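Local structure of HydG protein (Carboxydothermus hydrogenoformans, 4RTB) at residues A[309-314]-A[337-342]; A[386-391]-A[445-450]. The protein is a radical SAM enzyme that probably cleaves tyrosine, using a [4Fe-4S] cluster and S-adenosylmethionine, to supply CO and cyanide for maturation of [FeFe]-hydrogenase. All blocks are in the same frame, centred on the assembly; numbering follows the deposited sequence.

Interaction 1: A[309-314]-A[337-342]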
loop_
_atom_site.group_PDB
_atom_site.type_symbol
_atom_site.label_atom_id
_atom_site.label_comp_id
_atom_site.label_asym_id
_atom_site.label_seq_id
_atom_site.Cartn_x
_atom_site.Cartn_y
_atom_site.Cartn_z
ATOM N N ILE A 309 -0.381 3.884 -13.747
ATOM C CA ILE A 309 0.670 3.503 -12.809
ATOM C C ILE A 309 0.328 2.177 -12.153
ATOM O O ILE A 309 1.164 1.280 -12.111
ATOM C CB ILE A 309 0.917 4.538 -11.686
ATOM C CG1 ILE A 309 0.702 5.968 -12.169
ATOM C CG2 ILE A 309 2.334 4.395 -11.150
ATOM C CD1 ILE A 309 0.867 7.000 -11.073
ATOM N N VAL A 310 -0.895 2.044 -11.640
ATOM C CA VAL A 310 -1.251 0.801 -10.951
ATOM C C VAL A 310 -1.290 -0.372 -11.934
ATOM O O VAL A 310 -1.020 -1.520 -11.558
ATOM C CB VAL A 310 -2.610 0.907 -10.202
ATOM C CG1 VAL A 310 -2.851 2.332 -9.732
ATOM C CG2 VAL A 310 -3.769 0.418 -11.064
ATOM N N ALA A 311 -1.596 -0.076 -13.196
ATOM C CA ALA A 311 -1.637 -1.105 -14.226
ATOM C C ALA A 311 -0.232 -1.599 -14.522
ATOM O O ALA A 311 0.039 -2.800 -14.473
ATOM C CB ALA A 311 -2.290 -0.574 -15.489
ATOM N N LEU A 312 0.657 -0.659 -14.829
ATOM C CA LEU A 312 2.048 -0.975 -15.117
ATOM C C LEU A 312 2.731 -1.670 -13.946
ATOM O O LEU A 312 3.507 -2.595 -14.136
ATOM C CB LEU A 312 2.808 0.293 -15.491
ATOM C CG LEU A 312 2.626 0.710 -16.947
ATOM C CD1 LEU A 312 3.034 2.153 -17.143
ATOM C CD2 LEU A 312 3.440 -0.205 -17.847
ATOM N N LEU A 313 2.437 -1.221 -12.734
ATOM C CA LEU A 313 2.977 -1.856 -11.542
ATOM C C LEU A 313 2.461 -3.282 -11.402
ATOM O O LEU A 313 3.226 -4.193 -11.079
ATOM C CB LEU A 313 2.634 -1.040 -10.298
ATOM C CG LEU A 313 3.646 0.046 -9.934
ATOM C CD1 LEU A 313 2.934 1.280 -9.430
ATOM C CD2 LEU A 313 4.621 -0.471 -8.888
ATOM N N ARG A 314 1.169 -3.479 -11.649
ATOM C CA ARG A 314 0.599 -4.820 -11.574
ATOM C C ARG A 314 1.214 -5.761 -12.613
ATOM O O ARG A 314 1.497 -6.922 -12.314
ATOM C CB ARG A 314 -0.922 -4.778 -11.750
ATOM C CG ARG A 314 -1.578 -6.152 -11.899
ATOM C CD ARG A 314 -1.841 -6.851 -10.562
ATOM N NE ARG A 314 -0.622 -7.181 -9.830
ATOM C CZ ARG A 314 -0.333 -6.724 -8.617
ATOM N NH1 ARG A 314 -1.182 -5.922 -7.989
ATOM N NH2 ARG A 314 0.801 -7.074 -8.029
ATOM N N VAL A 337 -8.894 -1.280 -8.048
ATOM C CA VAL A 337 -8.914 -2.656 -7.563
ATOM C C VAL A 337 -8.987 -3.620 -8.755
ATOM O O VAL A 337 -8.303 -4.645 -8.767
ATOM C CB VAL A 337 -10.090 -2.913 -6.590
ATOM C CG1 VAL A 337 -10.135 -4.375 -6.181
ATOM C CG2 VAL A 337 -9.966 -2.021 -5.361
ATOM N N GLU A 338 -9.795 -3.276 -9.758
ATOM C CA GLU A 338 -9.873 -4.062 -10.995
ATOM C C GLU A 338 -8.517 -4.161 -11.699
ATOM O O GLU A 338 -8.166 -5.213 -12.240
ATOM C CB GLU A 338 -10.901 -3.456 -11.966
ATOM C CG GLU A 338 -12.334 -3.970 -11.830
ATOM C CD GLU A 338 -13.319 -3.205 -12.713
ATOM O OE1 GLU A 338 -13.139 -3.188 -13.952
ATOM O OE2 GLU A 338 -14.275 -2.617 -12.163
ATOM N N LEU A 339 -7.763 -3.064 -11.690
ATOM C CA LEU A 339 -6.555 -2.965 -12.506
ATOM C C LEU A 339 -5.253 -3.415 -11.831
ATOM O O LEU A 339 -4.220 -3.500 -12.497
ATOM C CB LEU A 339 -6.382 -1.529 -13.004
ATOM C CG LEU A 339 -6.926 -1.226 -14.401
ATOM C CD1 LEU A 339 -8.441 -1.146 -14.391
ATOM C CD2 LEU A 339 -6.322 0.053 -14.946
ATOM N N GLY A 340 -5.278 -3.693 -10.530
ATOM C CA GLY A 340 -4.081 -4.208 -9.883
ATOM C C GLY A 340 -3.980 -4.131 -8.369
ATOM O O GLY A 340 -3.296 -4.947 -7.748
ATOM N N VAL A 341 -4.642 -3.141 -7.779
ATOM C CA VAL A 341 -4.619 -2.937 -6.333
ATOM C C VAL A 341 -5.087 -4.181 -5.580
ATOM O O VAL A 341 -6.128 -4.749 -5.901
ATOM C CB VAL A 341 -5.501 -1.736 -5.935
ATOM C CG1 VAL A 341 -5.721 -1.693 -4.432
ATOM C CG2 VAL A 341 -4.888 -0.438 -6.439
ATOM N N SER A 342 -4.316 -4.604 -4.583
ATOM C CA SER A 342 -4.656 -5.800 -3.819
ATOM C C SER A 342 -4.898 -5.497 -2.343
ATOM O O SER A 342 -5.394 -6.349 -1.603
ATOM C CB SER A 342 -3.554 -6.852 -3.961
ATOM O OG SER A 342 -2.303 -6.332 -3.552
#

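Interaction 2: A[386-391]-A[445-450]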
loop_
_atom_site.group_PDB
_atom_site.type_symbol
_atom_site.label_atom_id
_atom_site.label_comp_id
_atom_site.label_asym_id
_atom_site.label_seq_id
_atom_site.Cartn_x
_atom_site.Cartn_y
_atom_site.Cartn_z
ATOM N N GLY A 386 -18.569 -7.259 -7.147
ATOM C CA GLY A 386 -18.111 -8.614 -7.393
ATOM C C GLY A 386 -16.801 -8.980 -6.723
ATOM O O GLY A 386 -16.187 -9.993 -7.062
ATOM N N PHE A 387 -16.381 -8.164 -5.762
ATOM C CA PHE A 387 -15.090 -8.347 -5.100
ATOM C C PHE A 387 -15.193 -9.136 -3.795
ATOM O O PHE A 387 -16.237 -9.149 -3.142
ATOM C CB PHE A 387 -14.443 -6.988 -4.831
ATOM C CG PHE A 387 -14.008 -6.266 -6.074
ATOM C CD1 PHE A 387 -14.176 -4.895 -6.188
ATOM C CD2 PHE A 387 -13.421 -6.954 -7.125
ATOM C CE1 PHE A 387 -13.773 -4.223 -7.330
ATOM C CE2 PHE A 387 -13.016 -6.287 -8.270
ATOM C CZ PHE A 387 -13.192 -4.920 -8.371
ATOM N N LEU A 388 -14.094 -9.789 -3.427
ATOM C CA LEU A 388 -14.022 -10.574 -2.198
ATOM C C LEU A 388 -13.184 -9.845 -1.147
ATOM O O LEU A 388 -11.954 -9.817 -1.238
ATOM C CB LEU A 388 -13.427 -11.957 -2.482
ATOM C CG LEU A 388 -13.780 -13.166 -1.604
ATOM C CD1 LEU A 388 -12.537 -14.010 -1.368
ATOM C CD2 LEU A 388 -14.424 -12.774 -0.277
ATOM N N PRO A 389 -13.850 -9.249 -0.147
ATOM C CA PRO A 389 -13.161 -8.562 0.950
ATOM C C PRO A 389 -12.500 -9.560 1.887
ATOM O O PRO A 389 -13.110 -10.580 2.211
ATOM C CB PRO A 389 -14.288 -7.806 1.664
ATOM C CG PRO A 389 -15.456 -7.835 0.718
ATOM C CD PRO A 389 -15.310 -9.110 -0.044
ATOM N N SER A 390 -11.277 -9.271 2.318
ATOM C CA SER A 390 -10.543 -10.203 3.162
ATOM C C SER A 390 -9.873 -9.504 4.336
ATOM O O SER A 390 -9.674 -8.289 4.327
ATOM C CB SER A 390 -9.498 -10.953 2.341
ATOM O OG SER A 390 -9.560 -10.556 0.986
ATOM N N PHE A 391 -9.539 -10.296 5.348
ATOM C CA PHE A 391 -8.929 -9.795 6.569
ATOM C C PHE A 391 -7.970 -10.856 7.106
ATOM O O PHE A 391 -8.126 -11.314 8.239
ATOM C CB PHE A 391 -9.999 -9.464 7.621
ATOM C CG PHE A 391 -11.192 -8.719 7.079
ATOM C CD1 PHE A 391 -12.296 -9.405 6.598
ATOM C CD2 PHE A 391 -11.215 -7.334 7.068
ATOM C CE1 PHE A 391 -13.397 -8.724 6.104
ATOM C CE2 PHE A 391 -12.314 -6.647 6.578
ATOM C CZ PHE A 391 -13.407 -7.344 6.095
ATOM N N ASN A 445 -23.574 -13.832 2.891
ATOM C CA ASN A 445 -23.776 -15.273 2.815
ATOM C C ASN A 445 -24.067 -15.706 1.379
ATOM O O ASN A 445 -23.420 -16.613 0.853
ATOM C CB ASN A 445 -24.913 -15.699 3.745
ATOM C CG ASN A 445 -24.956 -17.199 3.980
ATOM O OD1 ASN A 445 -24.680 -17.995 3.081
ATOM N ND2 ASN A 445 -25.308 -17.592 5.198
ATOM N N GLY A 446 -25.035 -15.043 0.751
ATOM C CA GLY A 446 -25.394 -15.339 -0.626
ATOM C C GLY A 446 -24.220 -15.222 -1.580
ATOM O O GLY A 446 -23.974 -16.120 -2.396
ATOM N N TYR A 447 -23.491 -14.114 -1.474
ATOM C CA TYR A 447 -22.297 -13.901 -2.285
ATOM C C TYR A 447 -21.309 -15.055 -2.133
ATOM O O TYR A 447 -20.844 -15.624 -3.129
ATOM C CB TYR A 447 -21.617 -12.582 -1.911
ATOM C CG TYR A 447 -20.308 -12.349 -2.633
ATOM C CD1 TYR A 447 -19.094 -12.637 -2.022
ATOM C CD2 TYR A 447 -20.287 -11.852 -3.929
ATOM C CE1 TYR A 447 -17.896 -12.432 -2.680
ATOM C CE2 TYR A 447 -19.094 -11.642 -4.596
ATOM C CZ TYR A 447 -17.901 -11.934 -3.966
ATOM O OH TYR A 447 -16.710 -11.730 -4.625
ATOM N N LEU A 448 -20.997 -15.398 -0.885
ATOM C CA LEU A 448 -20.071 -16.489 -0.603
ATOM C C LEU A 448 -20.551 -17.796 -1.216
ATOM O O LEU A 448 -19.751 -18.577 -1.727
ATOM C CB LEU A 448 -19.882 -16.661 0.901
ATOM C CG LEU A 448 -18.976 -15.643 1.589
ATOM C CD1 LEU A 448 -18.974 -15.892 3.080
ATOM C CD2 LEU A 448 -17.562 -15.715 1.032
ATOM N N LEU A 449 -21.859 -18.027 -1.161
ATOM C CA LEU A 449 -22.452 -19.198 -1.797
ATOM C C LEU A 449 -22.178 -19.201 -3.299
ATOM O O LEU A 449 -21.794 -20.229 -3.863
ATOM C CB LEU A 449 -23.959 -19.250 -1.534
ATOM C CG LEU A 449 -24.382 -19.473 -0.081
ATOM C CD1 LEU A 449 -25.896 -19.400 0.059
ATOM C CD2 LEU A 449 -23.851 -20.802 0.435
ATOM N N GLN A 450 -22.370 -18.049 -3.940
ATOM C CA GLN A 450 -22.129 -17.930 -5.379
ATOM C C GLN A 450 -20.677 -18.231 -5.741
ATOM O O GLN A 450 -20.401 -19.019 -6.656
ATOM C CB GLN A 450 -22.502 -16.532 -5.875
ATOM C CG GLN A 450 -23.996 -16.269 -5.922
ATOM C CD GLN A 450 -24.724 -17.206 -6.865
ATOM O OE1 GLN A 450 -25.502 -18.056 -6.433
ATOM N NE2 GLN A 450 -24.475 -17.055 -8.162
#

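Interaction 1: A[309-314]-A[337-342]
Arg314 lies along Gly340, where the chain leaves helix 330-339. Its CB, CG and CD all run close to the glycine CA, and CD is nearest at 3.5 Å. CG is anti to the backbone N (chi1 171°), and bends at chi2 and chi3 then turn the guanidinium back toward the carbonyl of Gly340. That carbonyl sits at the guanidinium edge, near its plane. NH1 is modelled as hydrogen-bonded to Gly340 O, but the distance is too short to be trusted at this resolution. One turn earlier on helix 303-316 the contact is apolar. Val310 CG2 meets Leu339 CB at 3.8 Å, and the two side chains cross at about a right angle. Ala311 CB reaches Leu339 CD2 at 4.1 Å. Gly340 has a positive phi. With no side chain on Gly340, the arginine chain lies directly against its CA.

Further out, Arg314 NH2 makes weak hydrogen bonds to Leu317 O and Pro318 O, just past the end of its own helix. Helix 74-91 packs on Ala311, Arg314 and Leu339. Helices 303-316 and 330-339 are successive outer helices of the (beta/alpha)8-type barrel, and the second is the crossover between parallel strands 321-324 and 343-345. The contact is buried. The guanidinium lies near carbonyls at the C-terminal ends of both helices, with its methylenes along the backbone of Leu339 and Gly340. A positive charge there would probably be favourable.

Interaction 2: A[386-391]-A[445-450]
Helix 438-454, from the C-terminal helical region, docks here on strand 388-390, a short strand added beside the first strand of the radical SAM barrel. The strand runs parallel to strand 95-105. Leu388 and Ser390 make backbone hydrogen bonds to Lys94, Ile96 and Leu98.

Tyr447 carries most of the contact from the helix side. Its CG is anti to the backbone N (chi1 175°), and the ring reaches out from the helix to the chain just before the strand. The phenol oxygen ends facing two successive carbonyls. Tyr447 OH makes a weak hydrogen bond to Gly386 O at 3.0 Å, with that oxygen at the ring edge and near the ring plane. Phe387 O is also 3.0 Å from Tyr447 OH, but it approaches the ring obliquely.

Gly386 has a positive phi and forms part of the turn between helix 375-384 and the strand. The side chain of Phe387 leaves the backbone away from the helix segment and packs on Ile96 and helix 330-339, so Phe387 meets the tyrosine through its backbone.

The apolar part of the contact belongs to Leu388. Leu448 comes in from the next position on the helix, with its side chain also packed on Leu423, Phe426, Val427 and Leu430 of helix 419-432. Leu388 CD2 lies 4.5 Å from Leu448 CD2 and, at the tyrosine ring edge, 4.2 Å from Tyr447 CE1.

How the interactions relate
The two contacts follow one another along the chain, interaction 1 closing before interaction 2 opens. Their centres are about 21 Å apart, yet they touch. Phe387 CZ packs 3.7 Å from Glu338 CG and 3.8 Å from Val337 CG1. Both also meet strand 95-105 through backbone hydrogen bonds: Ser342 pairs with Val97, and strand 388-390 pairs with the same strand. Interaction 1 joins two neighbouring helices of the barrel wall. Interaction 2 ties the C-terminal helices to the extra strand. Together they link the last part of the barrel to the C-terminal region, away from the iron-sulfur cluster and S-adenosylmethionine sites.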